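Glycerol kinase, putative (Plasmodium falciparum, PDB 2W40) probably phosphorylates glycerol with ATP to give sn-glycerol 3-phosphate, the single step of the glycerol kinase route of glycerol degradation. Local coordinates at residues 388-393 with 487-492; 427-432 with 478-483; 347-352 with 367-372; 362-367 with 497-502. All blocks are in the same frame, centred on the assembly; numbering follows the deposited sequence.

In the fold
Contacts 1, 2 and 4 share helix 482-500, the last helix of this FGGY kinase. Contact 2 takes the run into its first turn, contact 1 its middle and contact 4 its last turn; the centres of contacts 2 and 4 are about 26 Å apart. Contact 3, the two-stranded sheet 347-349 with 366-371, closes first along the chain, shares S367 with contact 4 and lies about 13 Å from contact 1, centre to centre. The terminal helix thus ties helix 421-431, helix 377-403 and the small sheet together, and contacts 3 and 4 both reach the second subunit.

Contact 1: residues 388-393 with 487-492. With EDO (1,2-ethanediol), chain B.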
loop_
_atom_site.group_PDB
_atom_site.type_symbol
_atom_site.label_atom_id
_atom_site.label_comp_id
_atom_site.label_asym_id
_atom_site.label_seq_id
_atom_site.Cartn_x
_atom_site.Cartn_y
_atom_site.Cartn_z
ATOM N N ILE C 388 10.070 -1.995 11.050
ATOM C CA ILE C 388 11.494 -2.215 11.370
ATOM C C ILE C 388 11.636 -2.603 12.827
ATOM O O ILE C 388 12.299 -3.597 13.171
ATOM C CB ILE C 388 12.375 -1.016 10.937
ATOM C CG1 ILE C 388 12.186 -0.657 9.425
ATOM C CG2 ILE C 388 13.877 -1.246 11.357
ATOM C CD1 ILE C 388 12.898 0.625 8.994
ATOM N N ALA C 389 11.064 -1.753 13.706
ATOM C CA ALA C 389 11.087 -2.005 15.143
ATOM C C ALA C 389 10.508 -3.309 15.563
ATOM O O ALA C 389 11.140 -4.061 16.317
ATOM C CB ALA C 389 10.472 -0.811 15.912
ATOM N N PHE C 390 9.319 -3.628 15.002
ATOM C CA PHE C 390 8.737 -4.937 15.311
ATOM C C PHE C 390 9.605 -6.129 14.917
ATOM O O PHE C 390 9.663 -7.121 15.644
ATOM C CB PHE C 390 7.362 -5.037 14.655
ATOM C CG PHE C 390 6.294 -4.201 15.325
ATOM C CD1 PHE C 390 5.939 -4.380 16.687
ATOM C CD2 PHE C 390 5.643 -3.205 14.602
ATOM C CE1 PHE C 390 4.920 -3.579 17.255
ATOM C CE2 PHE C 390 4.654 -2.444 15.177
ATOM C CZ PHE C 390 4.339 -2.608 16.516
ATOM N N GLN C 391 10.245 -6.019 13.758
ATOM C CA GLN C 391 11.158 -7.081 13.348
ATOM C C GLN C 391 12.398 -7.181 14.290
ATOM O O GLN C 391 12.857 -8.293 14.651
ATOM C CB GLN C 391 11.597 -6.817 11.887
ATOM C CG GLN C 391 10.532 -7.183 10.824
ATOM C CD GLN C 391 11.056 -6.869 9.471
ATOM O OE1 GLN C 391 11.615 -7.720 8.822
ATOM N NE2 GLN C 391 10.936 -5.588 9.050
ATOM N N LEU C 392 12.919 -6.010 14.670
ATOM C CA LEU C 392 14.057 -5.977 15.555
ATOM C C LEU C 392 13.716 -6.618 16.891
ATOM O O LEU C 392 14.512 -7.328 17.484
ATOM C CB LEU C 392 14.540 -4.534 15.662
ATOM C CG LEU C 392 15.875 -4.452 16.403
ATOM C CD1 LEU C 392 17.040 -5.249 15.739
ATOM C CD2 LEU C 392 16.227 -2.987 16.680
ATOM N N ASN C 393 12.494 -6.382 17.381
ATOM C CA ASN C 393 12.050 -6.975 18.637
ATOM C C ASN C 393 12.056 -8.497 18.597
ATOM O O ASN C 393 12.482 -9.169 19.534
ATOM C CB ASN C 393 10.659 -6.482 18.941
ATOM C CG ASN C 393 10.145 -7.036 20.245
ATOM O OD1 ASN C 393 10.848 -7.008 21.270
ATOM N ND2 ASN C 393 8.852 -7.475 20.249
ATOM N N LYS C 487 -0.064 -4.941 23.407
ATOM C CA LYS C 487 -1.143 -4.713 22.477
ATOM C C LYS C 487 -0.587 -4.480 21.075
ATOM O O LYS C 487 -1.072 -5.073 20.138
ATOM C CB LYS C 487 -1.974 -3.515 22.876
ATOM C CG LYS C 487 -3.143 -3.313 22.006
ATOM C CD LYS C 487 -4.173 -2.423 22.713
ATOM C CE LYS C 487 -5.273 -1.860 21.729
ATOM N NZ LYS C 487 -6.529 -1.265 22.499
ATOM N N LYS C 488 0.404 -3.593 20.963
ATOM C CA LYS C 488 0.993 -3.266 19.654
ATOM C C LYS C 488 1.648 -4.508 19.022
ATOM O O LYS C 488 1.570 -4.698 17.807
ATOM C CB LYS C 488 2.030 -2.148 19.823
ATOM C CG LYS C 488 1.333 -0.853 20.060
ATOM C CD LYS C 488 2.292 0.347 19.953
ATOM C CE LYS C 488 1.574 1.673 19.881
ATOM N NZ LYS C 488 1.031 1.847 18.453
ATOM N N THR C 489 2.351 -5.282 19.830
ATOM C CA THR C 489 3.107 -6.466 19.334
ATOM C C THR C 489 2.105 -7.505 18.927
ATOM O O THR C 489 2.314 -8.220 17.973
ATOM C CB THR C 489 4.178 -6.942 20.263
ATOM O OG1 THR C 489 3.623 -7.411 21.436
ATOM C CG2 THR C 489 5.086 -5.833 20.646
ATOM N N SER C 490 0.984 -7.587 19.626
ATOM C CA SER C 490 -0.144 -8.478 19.150
ATOM C C SER C 490 -0.704 -8.061 17.769
ATOM O O SER C 490 -1.014 -8.923 16.896
ATOM C CB SER C 490 -1.244 -8.516 20.236
ATOM O OG SER C 490 -2.439 -9.037 19.635
ATOM N N GLU C 491 -0.873 -6.764 17.539
ATOM C CA GLU C 491 -1.325 -6.253 16.317
ATOM C C GLU C 491 -0.347 -6.636 15.190
ATOM O O GLU C 491 -0.774 -7.048 14.110
ATOM C CB GLU C 491 -1.532 -4.761 16.310
ATOM C CG GLU C 491 -2.737 -4.403 17.188
ATOM C CD GLU C 491 -2.817 -2.950 17.674
ATOM O OE1 GLU C 491 -1.909 -2.034 17.474
ATOM O OE2 GLU C 491 -3.874 -2.735 18.335
ATOM N N TRP C 492 0.954 -6.425 15.433
ATOM C CA TRP C 492 1.962 -6.814 14.484
ATOM C C TRP C 492 1.911 -8.304 14.162
ATOM O O TRP C 492 1.882 -8.788 13.003
ATOM C CB TRP C 492 3.290 -6.472 15.078
ATOM C CG TRP C 492 4.457 -7.085 14.346
ATOM C CD1 TRP C 492 5.183 -8.164 14.762
ATOM C CD2 TRP C 492 4.975 -6.734 13.051
ATOM N NE1 TRP C 492 6.102 -8.506 13.825
ATOM C CE2 TRP C 492 6.047 -7.598 12.806
ATOM C CE3 TRP C 492 4.720 -5.717 12.158
ATOM C CZ2 TRP C 492 6.810 -7.558 11.638
ATOM C CZ3 TRP C 492 5.500 -5.656 10.997
ATOM C CH2 TRP C 492 6.548 -6.544 10.787
HETATM C C1 EDO B . 1.100 -0.733 15.813
HETATM O O1 EDO B . 2.039 0.224 16.361
HETATM C C2 EDO B . -0.024 0.029 15.077
HETATM O O2 EDO B . -0.795 0.857 16.004
#
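Two helices cross almost at right angles here, 377-403 and the C-terminal 482-500 of this FGGY kinase, with short-segment axes 10.9 Å apart at an angle of 96°. The gap is filled by F390 and W492, whose rings lie nearly parallel (planes 11° apart) but slide past each other in opposite directions, so that they barely overlap. Each ring instead receives the other residue's methylene on its face. F390 CB sits over the indole, 3.3 Å from W492 CD2, while W492 CB sits over the centre of the phenyl ring at 3.7 Å from F390 CD1; both are CH-pi contacts. The torsions set up this exchange: W492 CG is anti to its backbone N (chi1 167°), whereas F390 CG is anti to its carbonyl carbon. Q391 adds its aliphatic part obliquely, CG 3.8 Å from W492 CZ2. The far end of the phenyl ring reaches the backbone of the other helix, F390 CE1 lying 3.6 Å from K488 O.

No hydrogen bond crosses between the segments, and the polar ends turn to other partners: W492 NE1 bonds to E394, N393 OD1 to R485, and T489 OG1 to the R485 carbonyl. Helix 421-431 also packs on F390, through I430. A 1,2-ethanediol, probably left from crystallisation, lies beside the phenyl edge, bonded also to E386. K488 bends at its last torsion to reach this diol, and its NZ donates to O1 at 2.8 Å and, weakly, to O2 at 3.2 Å.

Contact 2: residues 427-432 with 478-483. With EDO (1,2-ethanediol), chain D.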
loop_
_atom_site.group_PDB
_atom_site.type_symbol
_atom_site.label_atom_id
_atom_site.label_comp_id
_atom_site.label_asym_id
_atom_site.label_seq_id
_atom_site.Cartn_x
_atom_site.Cartn_y
_atom_site.Cartn_z
ATOM N N ASN C 427 11.613 2.343 18.698
ATOM C CA ASN C 427 12.437 1.122 18.789
ATOM C C ASN C 427 12.700 0.723 20.227
ATOM O O ASN C 427 12.513 -0.401 20.648
ATOM C CB ASN C 427 13.802 1.306 18.043
ATOM C CG ASN C 427 13.695 1.043 16.546
ATOM O OD1 ASN C 427 14.192 0.014 16.068
ATOM N ND2 ASN C 427 13.045 1.941 15.810
ATOM N N SER C 428 13.113 1.723 21.047
ATOM C CA SER C 428 13.437 1.433 22.465
ATOM C C SER C 428 12.213 0.947 23.208
ATOM O O SER C 428 12.302 -0.058 23.939
ATOM C CB SER C 428 14.003 2.667 23.165
ATOM O OG SER C 428 14.329 2.330 24.509
ATOM N N ASP C 429 11.053 1.599 22.922
ATOM C CA ASP C 429 9.768 1.245 23.475
ATOM C C ASP C 429 9.399 -0.237 23.098
ATOM O O ASP C 429 9.094 -1.107 23.969
ATOM C CB ASP C 429 8.690 2.149 22.986
ATOM C CG ASP C 429 8.683 3.492 23.596
ATOM O OD1 ASP C 429 9.442 3.741 24.562
ATOM O OD2 ASP C 429 7.874 4.333 23.093
ATOM N N ILE C 430 9.460 -0.552 21.823
ATOM C CA ILE C 430 8.988 -1.902 21.396
ATOM C C ILE C 430 9.965 -3.004 21.737
ATOM O O ILE C 430 9.526 -4.090 22.156
ATOM C CB ILE C 430 8.671 -1.921 19.948
ATOM C CG1 ILE C 430 7.454 -1.074 19.646
ATOM C CG2 ILE C 430 8.523 -3.385 19.332
ATOM C CD1 ILE C 430 6.074 -1.405 20.375
ATOM N N ILE C 431 11.263 -2.783 21.575
ATOM C CA ILE C 431 12.280 -3.835 21.958
ATOM C C ILE C 431 12.553 -3.897 23.464
ATOM O O ILE C 431 13.319 -4.805 23.879
ATOM C CB ILE C 431 13.604 -3.761 21.138
ATOM C CG1 ILE C 431 14.540 -2.617 21.586
ATOM C CG2 ILE C 431 13.290 -3.618 19.623
ATOM C CD1 ILE C 431 15.857 -2.449 20.816
ATOM N N ASN C 432 11.996 -2.916 24.209
ATOM C CA ASN C 432 12.189 -2.704 25.663
ATOM C C ASN C 432 13.704 -2.806 26.127
ATOM O O ASN C 432 14.049 -3.595 27.030
ATOM C CB ASN C 432 11.323 -3.645 26.432
ATOM C CG ASN C 432 11.157 -3.242 27.962
ATOM O OD1 ASN C 432 11.311 -2.076 28.368
ATOM N ND2 ASN C 432 10.965 -4.291 28.803
ATOM N N SER C 478 13.006 2.900 27.313
ATOM C CA SER C 478 11.561 2.740 27.078
ATOM C C SER C 478 10.697 3.654 27.936
ATOM O O SER C 478 10.936 3.768 29.146
ATOM C CB SER C 478 11.128 1.312 27.366
ATOM O OG SER C 478 9.715 1.214 27.225
ATOM N N LYS C 479 9.697 4.254 27.273
ATOM C CA LYS C 479 8.674 5.125 27.904
ATOM C C LYS C 479 7.279 4.488 27.757
ATOM O O LYS C 479 6.275 5.064 28.139
ATOM C CB LYS C 479 8.718 6.512 27.290
ATOM C CG LYS C 479 9.910 7.299 27.721
ATOM C CD LYS C 479 9.793 8.610 27.033
ATOM C CE LYS C 479 10.972 9.520 27.375
ATOM N NZ LYS C 479 10.740 10.950 27.089
ATOM N N MET C 480 7.208 3.227 27.345
ATOM C CA MET C 480 5.963 2.587 26.977
ATOM C C MET C 480 5.634 1.532 28.009
ATOM O O MET C 480 6.537 0.756 28.396
ATOM C CB MET C 480 6.089 1.974 25.543
ATOM C CG MET C 480 4.795 1.238 25.094
ATOM S SD MET C 480 4.971 0.527 23.413
ATOM C CE MET C 480 4.851 1.963 22.322
ATOM N N ASP C 481 4.357 1.500 28.401
ATOM C CA ASP C 481 3.707 0.564 29.364
ATOM C C ASP C 481 3.779 -0.872 28.796
ATOM O O ASP C 481 3.655 -1.039 27.561
ATOM C CB ASP C 481 2.195 1.003 29.405
ATOM C CG ASP C 481 1.377 0.319 30.403
ATOM O OD1 ASP C 481 1.707 0.313 31.594
ATOM O OD2 ASP C 481 0.382 -0.287 30.014
ATOM N N ASP C 482 3.904 -1.916 29.641
ATOM C CA ASP C 482 3.831 -3.236 29.116
ATOM C C ASP C 482 2.491 -3.572 28.495
ATOM O O ASP C 482 2.425 -4.313 27.476
ATOM C CB ASP C 482 4.270 -4.373 30.030
ATOM C CG ASP C 482 4.610 -5.686 29.173
ATOM O OD1 ASP C 482 3.937 -6.690 29.547
ATOM O OD2 ASP C 482 5.440 -5.680 28.090
ATOM N N LYS C 483 1.437 -2.917 28.944
ATOM C CA LYS C 483 0.107 -3.129 28.346
ATOM C C LYS C 483 0.067 -2.678 26.872
ATOM O O LYS C 483 -0.436 -3.440 25.960
ATOM C CB LYS C 483 -1.052 -2.456 29.178
HETATM C C1 EDO D . 14.323 -1.180 29.666
HETATM O O1 EDO D . 13.000 -0.925 30.111
HETATM C C2 EDO D . 14.475 -0.346 28.421
HETATM O O2 EDO D . 14.765 1.011 28.725
#
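A single carboxylate oxygen takes the one hydrogen bond that crosses between the end of helix 421-431 and the run leading into the C-terminal helix. K479 N donates to D429 OD1 at 2.8 Å along an almost straight line (176°), approaching from above the carboxylate plane. The same oxygen also accepts from Q425 NE2, one turn earlier in its own helix, so two donors grip it and help fix the rotation of the carboxylate. The backbone passes close at this point: the CA atoms of D429 and S478 are 4.3 Å apart.

S478 opens an ST turn. S478 OG, anti to the backbone N, accepts from M480 N at 3.2 Å and turns the chain beside the carboxylate. M480 then crosses D429 at about a right angle, with its CB 3.6 Å from D429 CG. The thioether runs on with CG anti to the backbone N and bends at chi3 (-75°), lying alongside I430 and pointing the same way, so that M480 SD comes 3.8 Å from I430 CD1. Farther along, a 1,2-ethanediol, probably from the crystallisation liquor, joins the two segments: its O1 donates to N432 OD1 at 2.7 Å, and S478 N donates to its O2 at 2.9 Å. N432 itself leaves the helix with positive phi. S428 OG, beside S478 N, is bonded to the T433 carbonyl instead.

The join thus pairs one polar bond with one apolar patch: a carboxylate, probably charged, accepts from a backbone amide, while M480 CB and CE lie against it and the methionine sulfur meets I430.

Contact 3: residues 347-352 with 367-372; sequences IFVPAF and SIYGMT
Four backbone hydrogen bonds hold strand 347-349 against strand 367-371 as an antiparallel pair. I347 and Y369 form one hydrogen-bonded pair, V349 and S367 the other, and F348 faces I368 at the non-hydrogen-bonded position between them. The bonds differ in direction: Y369 N meets I347 O at 2.8 Å nearly along the C=O axis, whereas I347 N reaches Y369 O at 3.1 Å from above the carbonyl plane.

The tight part is the F348-I368 face. With F348 CG anti to the backbone N (chi1 -161°), the phenyl ring turns one face to I368, whose CG1 stands over its centre at 3.7 Å from the ring centroid, while CD1 lies 3.6 Å from F348 CE1. Across the sheet the packing is looser and I347 is partly exposed: V349 CG2 comes only to 4.1 Å from Y369 CE2, at the edge of the phenol.

Helix 377-403 covers F348 through I380, A383 and L384, and helix 482-500 covers the I347, V349 and Y369 face, with Y369 OH bonded to T499. Along the outer edge, I368 and M371 pair antiparallel with a strand of the second subunit, so the sheet continues across the dimer interface.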
loop_
_atom_site.group_PDB
_atom_site.type_symbol
_atom_site.label_atom_id
_atom_site.label_comp_id
_atom_site.label_asym_id
_atom_site.label_seq_id
_atom_site.Cartn_x
_atom_site.Cartn_y
_atom_site.Cartn_z
ATOM N N ILE C 347 -0.765 -1.480 9.548
ATOM C CA ILE C 347 0.432 -2.232 9.744
ATOM C C ILE C 347 0.984 -2.508 8.396
ATOM O O ILE C 347 0.256 -2.895 7.459
ATOM C CB ILE C 347 0.205 -3.560 10.540
ATOM C CG1 ILE C 347 -0.397 -3.250 11.891
ATOM C CG2 ILE C 347 1.458 -4.437 10.567
ATOM C CD1 ILE C 347 -0.957 -4.318 12.586
ATOM N N PHE C 348 2.276 -2.414 8.321
ATOM C CA PHE C 348 3.043 -2.657 7.055
ATOM C C PHE C 348 4.064 -3.736 7.365
ATOM O O PHE C 348 5.010 -3.471 8.104
ATOM C CB PHE C 348 3.731 -1.358 6.592
ATOM C CG PHE C 348 4.171 -1.316 5.133
ATOM C CD1 PHE C 348 4.158 -0.126 4.471
ATOM C CD2 PHE C 348 4.664 -2.393 4.463
ATOM C CE1 PHE C 348 4.605 -0.033 3.202
ATOM C CE2 PHE C 348 5.025 -2.323 3.152
ATOM C CZ PHE C 348 5.030 -1.110 2.521
ATOM N N VAL C 349 3.873 -4.925 6.794
ATOM C CA VAL C 349 4.819 -5.992 7.005
ATOM C C VAL C 349 5.844 -5.845 5.884
ATOM O O VAL C 349 5.520 -6.174 4.773
ATOM C CB VAL C 349 4.167 -7.402 7.032
ATOM C CG1 VAL C 349 5.217 -8.497 7.168
ATOM C CG2 VAL C 349 3.074 -7.492 8.081
ATOM N N PRO C 350 7.044 -5.254 6.169
ATOM C CA PRO C 350 7.984 -4.823 5.111
ATOM C C PRO C 350 8.822 -6.082 4.695
ATOM O O PRO C 350 9.843 -6.479 5.404
ATOM C CB PRO C 350 8.883 -3.760 5.820
ATOM C CG PRO C 350 8.305 -3.583 7.213
ATOM C CD PRO C 350 7.589 -4.922 7.480
ATOM N N ALA C 351 8.293 -6.784 3.727
ATOM C CA ALA C 351 8.775 -8.181 3.356
ATOM C C ALA C 351 8.972 -8.212 1.836
ATOM O O ALA C 351 8.680 -9.187 1.196
ATOM C CB ALA C 351 7.883 -9.313 3.845
ATOM N N PHE C 352 9.518 -7.128 1.297
ATOM C CA PHE C 352 9.645 -7.028 -0.163
ATOM C C PHE C 352 10.506 -8.165 -0.718
ATOM O O PHE C 352 10.269 -8.651 -1.847
ATOM C CB PHE C 352 10.214 -5.729 -0.613
ATOM C CG PHE C 352 9.371 -4.544 -0.365
ATOM C CD1 PHE C 352 8.330 -4.232 -1.194
ATOM C CD2 PHE C 352 9.598 -3.711 0.776
ATOM C CE1 PHE C 352 7.550 -3.149 -0.976
ATOM C CE2 PHE C 352 8.830 -2.673 0.990
ATOM C CZ PHE C 352 7.781 -2.398 0.132
ATOM N N SER C 367 3.186 -6.412 2.583
ATOM C CA SER C 367 1.727 -6.376 2.759
ATOM C C SER C 367 1.366 -5.171 3.624
ATOM O O SER C 367 2.057 -4.844 4.561
ATOM C CB SER C 367 1.297 -7.620 3.504
ATOM O OG SER C 367 1.810 -8.743 2.775
ATOM N N ILE C 368 0.279 -4.481 3.282
ATOM C CA ILE C 368 -0.264 -3.337 4.059
ATOM C C ILE C 368 -1.673 -3.649 4.483
ATOM O O ILE C 368 -2.475 -4.116 3.649
ATOM C CB ILE C 368 -0.249 -1.996 3.254
ATOM C CG1 ILE C 368 1.119 -1.688 2.705
ATOM C CG2 ILE C 368 -0.657 -0.806 4.163
ATOM C CD1 ILE C 368 1.273 -0.485 1.811
ATOM N N TYR C 369 -1.960 -3.476 5.779
ATOM C CA TYR C 369 -3.256 -3.757 6.341
ATOM C C TYR C 369 -3.838 -2.556 7.050
ATOM O O TYR C 369 -3.114 -1.689 7.524
ATOM C CB TYR C 369 -3.136 -4.862 7.404
ATOM C CG TYR C 369 -2.538 -6.113 6.887
ATOM C CD1 TYR C 369 -3.351 -7.056 6.272
ATOM C CD2 TYR C 369 -1.163 -6.388 6.974
ATOM C CE1 TYR C 369 -2.823 -8.254 5.754
ATOM C CE2 TYR C 369 -0.664 -7.654 6.499
ATOM C CZ TYR C 369 -1.484 -8.498 5.841
ATOM O OH TYR C 369 -0.988 -9.680 5.358
ATOM N N GLY C 370 -5.170 -2.524 7.147
ATOM C CA GLY C 370 -5.820 -1.609 8.063
ATOM C C GLY C 370 -6.194 -0.266 7.561
ATOM O O GLY C 370 -6.634 0.594 8.361
ATOM N N MET C 371 -6.068 -0.046 6.245
ATOM C CA MET C 371 -6.320 1.296 5.670
ATOM C C MET C 371 -7.814 1.648 5.563
ATOM O O MET C 371 -8.689 0.815 5.282
ATOM C CB MET C 371 -5.627 1.433 4.311
ATOM C CG MET C 371 -4.144 1.066 4.279
ATOM S SD MET C 371 -3.344 1.495 2.764
ATOM C CE MET C 371 -4.013 0.243 1.641
ATOM N N THR C 372 -8.053 2.931 5.814
ATOM C CA THR C 372 -9.302 3.576 5.615
ATOM C C THR C 372 -9.161 4.796 4.697
ATOM O O THR C 372 -8.032 5.182 4.320
ATOM C CB THR C 372 -9.948 3.981 6.992
ATOM O OG1 THR C 372 -9.131 4.933 7.686
ATOM C CG2 THR C 372 -10.264 2.680 7.868
#

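Contact 4: residues 362-367 with 497-502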
loop_
_atom_site.group_PDB
_atom_site.type_symbol
_atom_site.label_atom_id
_atom_site.label_comp_id
_atom_site.label_asym_id
_atom_site.label_seq_id
_atom_site.Cartn_x
_atom_site.Cartn_y
_atom_site.Cartn_z
ATOM N N SER C 362 10.839 -16.964 2.878
ATOM C CA SER C 362 11.122 -16.348 1.582
ATOM C C SER C 362 9.816 -16.192 0.749
ATOM O O SER C 362 9.857 -15.547 -0.262
ATOM C CB SER C 362 12.055 -17.312 0.720
ATOM O OG SER C 362 11.498 -18.624 0.590
ATOM N N ASP C 363 8.754 -16.904 1.158
ATOM C CA ASP C 363 7.391 -16.791 0.560
ATOM C C ASP C 363 6.609 -15.548 1.004
ATOM O O ASP C 363 5.622 -15.177 0.388
ATOM C CB ASP C 363 6.576 -18.049 0.832
ATOM C CG ASP C 363 6.427 -18.379 2.281
ATOM O OD1 ASP C 363 7.311 -18.137 3.141
ATOM O OD2 ASP C 363 5.397 -19.062 2.550
ATOM N N ALA C 364 7.073 -14.862 2.045
ATOM C CA ALA C 364 6.471 -13.588 2.466
ATOM C C ALA C 364 6.659 -12.544 1.374
ATOM O O ALA C 364 7.718 -12.436 0.791
ATOM C CB ALA C 364 7.077 -13.121 3.784
ATOM N N ARG C 365 5.656 -11.673 1.255
ATOM C CA ARG C 365 5.761 -10.488 0.396
ATOM C C ARG C 365 5.309 -9.291 1.201
ATOM O O ARG C 365 4.620 -9.434 2.247
ATOM C CB ARG C 365 4.878 -10.697 -0.826
ATOM C CG ARG C 365 5.227 -11.892 -1.698
ATOM C CD ARG C 365 6.508 -11.710 -2.339
ATOM N NE ARG C 365 6.747 -12.835 -3.249
ATOM C CZ ARG C 365 7.458 -13.916 -2.961
ATOM N NH1 ARG C 365 8.102 -13.984 -1.841
ATOM N NH2 ARG C 365 7.608 -14.890 -3.862
ATOM N N ALA C 366 5.639 -8.092 0.757
ATOM C CA ALA C 366 5.298 -6.886 1.509
ATOM C C ALA C 366 3.800 -6.681 1.414
ATOM O O ALA C 366 3.175 -6.841 0.357
ATOM C CB ALA C 366 6.072 -5.659 0.991
ATOM N N SER C 367 3.186 -6.412 2.583
ATOM C CA SER C 367 1.727 -6.376 2.759
ATOM C C SER C 367 1.366 -5.171 3.624
ATOM O O SER C 367 2.057 -4.844 4.561
ATOM C CB SER C 367 1.297 -7.620 3.504
ATOM O OG SER C 367 1.810 -8.743 2.775
ATOM N N GLU C 497 0.884 -12.985 10.750
ATOM C CA GLU C 497 0.132 -14.273 10.547
ATOM C C GLU C 497 -0.674 -14.190 9.275
ATOM O O GLU C 497 -0.758 -15.187 8.506
ATOM C CB GLU C 497 -0.740 -14.565 11.771
ATOM C CG GLU C 497 -1.341 -15.904 11.745
ATOM C CD GLU C 497 -2.035 -16.255 13.073
ATOM O OE1 GLU C 497 -2.028 -15.384 14.015
ATOM O OE2 GLU C 497 -2.592 -17.399 13.113
ATOM N N ARG C 498 -1.411 -13.085 9.059
ATOM C CA ARG C 498 -2.223 -12.861 7.827
ATOM C C ARG C 498 -1.309 -12.994 6.617
ATOM O O ARG C 498 -1.705 -13.553 5.570
ATOM C CB ARG C 498 -2.930 -11.488 7.737
ATOM C CG ARG C 498 -3.991 -11.261 8.678
ATOM C CD ARG C 498 -4.629 -9.939 8.425
ATOM N NE ARG C 498 -5.321 -9.613 9.653
ATOM C CZ ARG C 498 -6.418 -10.276 10.065
ATOM N NH1 ARG C 498 -7.111 -11.062 9.245
ATOM N NH2 ARG C 498 -6.943 -9.992 11.256
ATOM N N THR C 499 -0.119 -12.448 6.709
ATOM C CA THR C 499 0.822 -12.419 5.580
ATOM C C THR C 499 1.393 -13.844 5.233
ATOM O O THR C 499 1.763 -14.155 4.106
ATOM C CB THR C 499 1.983 -11.469 5.946
ATOM O OG1 THR C 499 1.414 -10.191 6.241
ATOM C CG2 THR C 499 3.049 -11.386 4.786
ATOM N N LEU C 500 1.498 -14.679 6.243
ATOM C CA LEU C 500 2.202 -16.005 6.176
ATOM C C LEU C 500 1.245 -17.191 6.065
ATOM O O LEU C 500 1.695 -18.288 5.711
ATOM C CB LEU C 500 3.110 -16.160 7.403
ATOM C CG LEU C 500 4.321 -15.213 7.546
ATOM C CD1 LEU C 500 5.116 -15.581 8.779
ATOM C CD2 LEU C 500 5.233 -15.240 6.326
ATOM N N ILE C 501 -0.002 -17.042 6.470
ATOM C CA ILE C 501 -0.927 -18.186 6.516
ATOM C C ILE C 501 -1.037 -18.853 5.132
ATOM O O ILE C 501 -1.050 -18.209 4.078
ATOM C CB ILE C 501 -2.314 -17.809 7.177
ATOM C CG1 ILE C 501 -3.134 -19.058 7.517
ATOM C CG2 ILE C 501 -3.022 -16.891 6.290
ATOM C CD1 ILE C 501 -4.258 -18.790 8.465
ATOM N N GLN C 502 -1.008 -20.178 5.158
ATOM C CA GLN C 502 -1.088 -20.993 3.965
ATOM C C GLN C 502 -2.549 -21.312 3.693
ATOM O O GLN C 502 -3.261 -21.828 4.570
ATOM C CB GLN C 502 -0.238 -22.283 4.153
ATOM C CG GLN C 502 1.259 -22.060 4.160
ATOM C CD GLN C 502 1.687 -21.243 2.991
ATOM O OE1 GLN C 502 1.750 -19.983 3.063
ATOM N NE2 GLN C 502 1.918 -21.918 1.860
HETATM O O HOH W 1 2.926 -12.814 1.852
#
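This is a small, mixed join in the C-terminal half of the FGGY kinase fold, where the last turn of helix 482-500 rests on the loop that runs into strand 366-371. It lies beside the subunit interface: A366 pairs antiparallel with a strand of the second subunit, and R498 NH1 bonds to I501 O of that subunit.

T499 carries the contact. T499 CG2, anti to the backbone N, meets the loop and the start of the strand, 3.5 Å from S367 OG and 3.6 Å from R365 O. The hydroxyl branch is set anti to the carbonyl carbon (chi1 -57°) and is bonded to Y369 OH and to the A495 carbonyl, so the methyl makes the closest approach. One residue on, L500 brings the tip of a branch to the loop, CD2 lying 3.8 Å from A364 CB.

The loop is braced from within by R365, whose side chain folds back along its own backbone. R365 NH1 donates to S362 O at 2.8 Å, in the guanidinium plane and on a carbonyl lone pair, and also to A364 O at 3.1 Å, this time from above the carbonyl plane. NH2 forms a salt bridge with E111, so both NH1 and NH2 have partners. Near the end of the helix, D363 is held in a salt bridge with R361, whose NH2 also bonds to L500 O.

No direct hydrogen bond spans the two segments, but one water does: it accepts from R365 N at 3.0 Å and donates to T499 O at 2.9 Å.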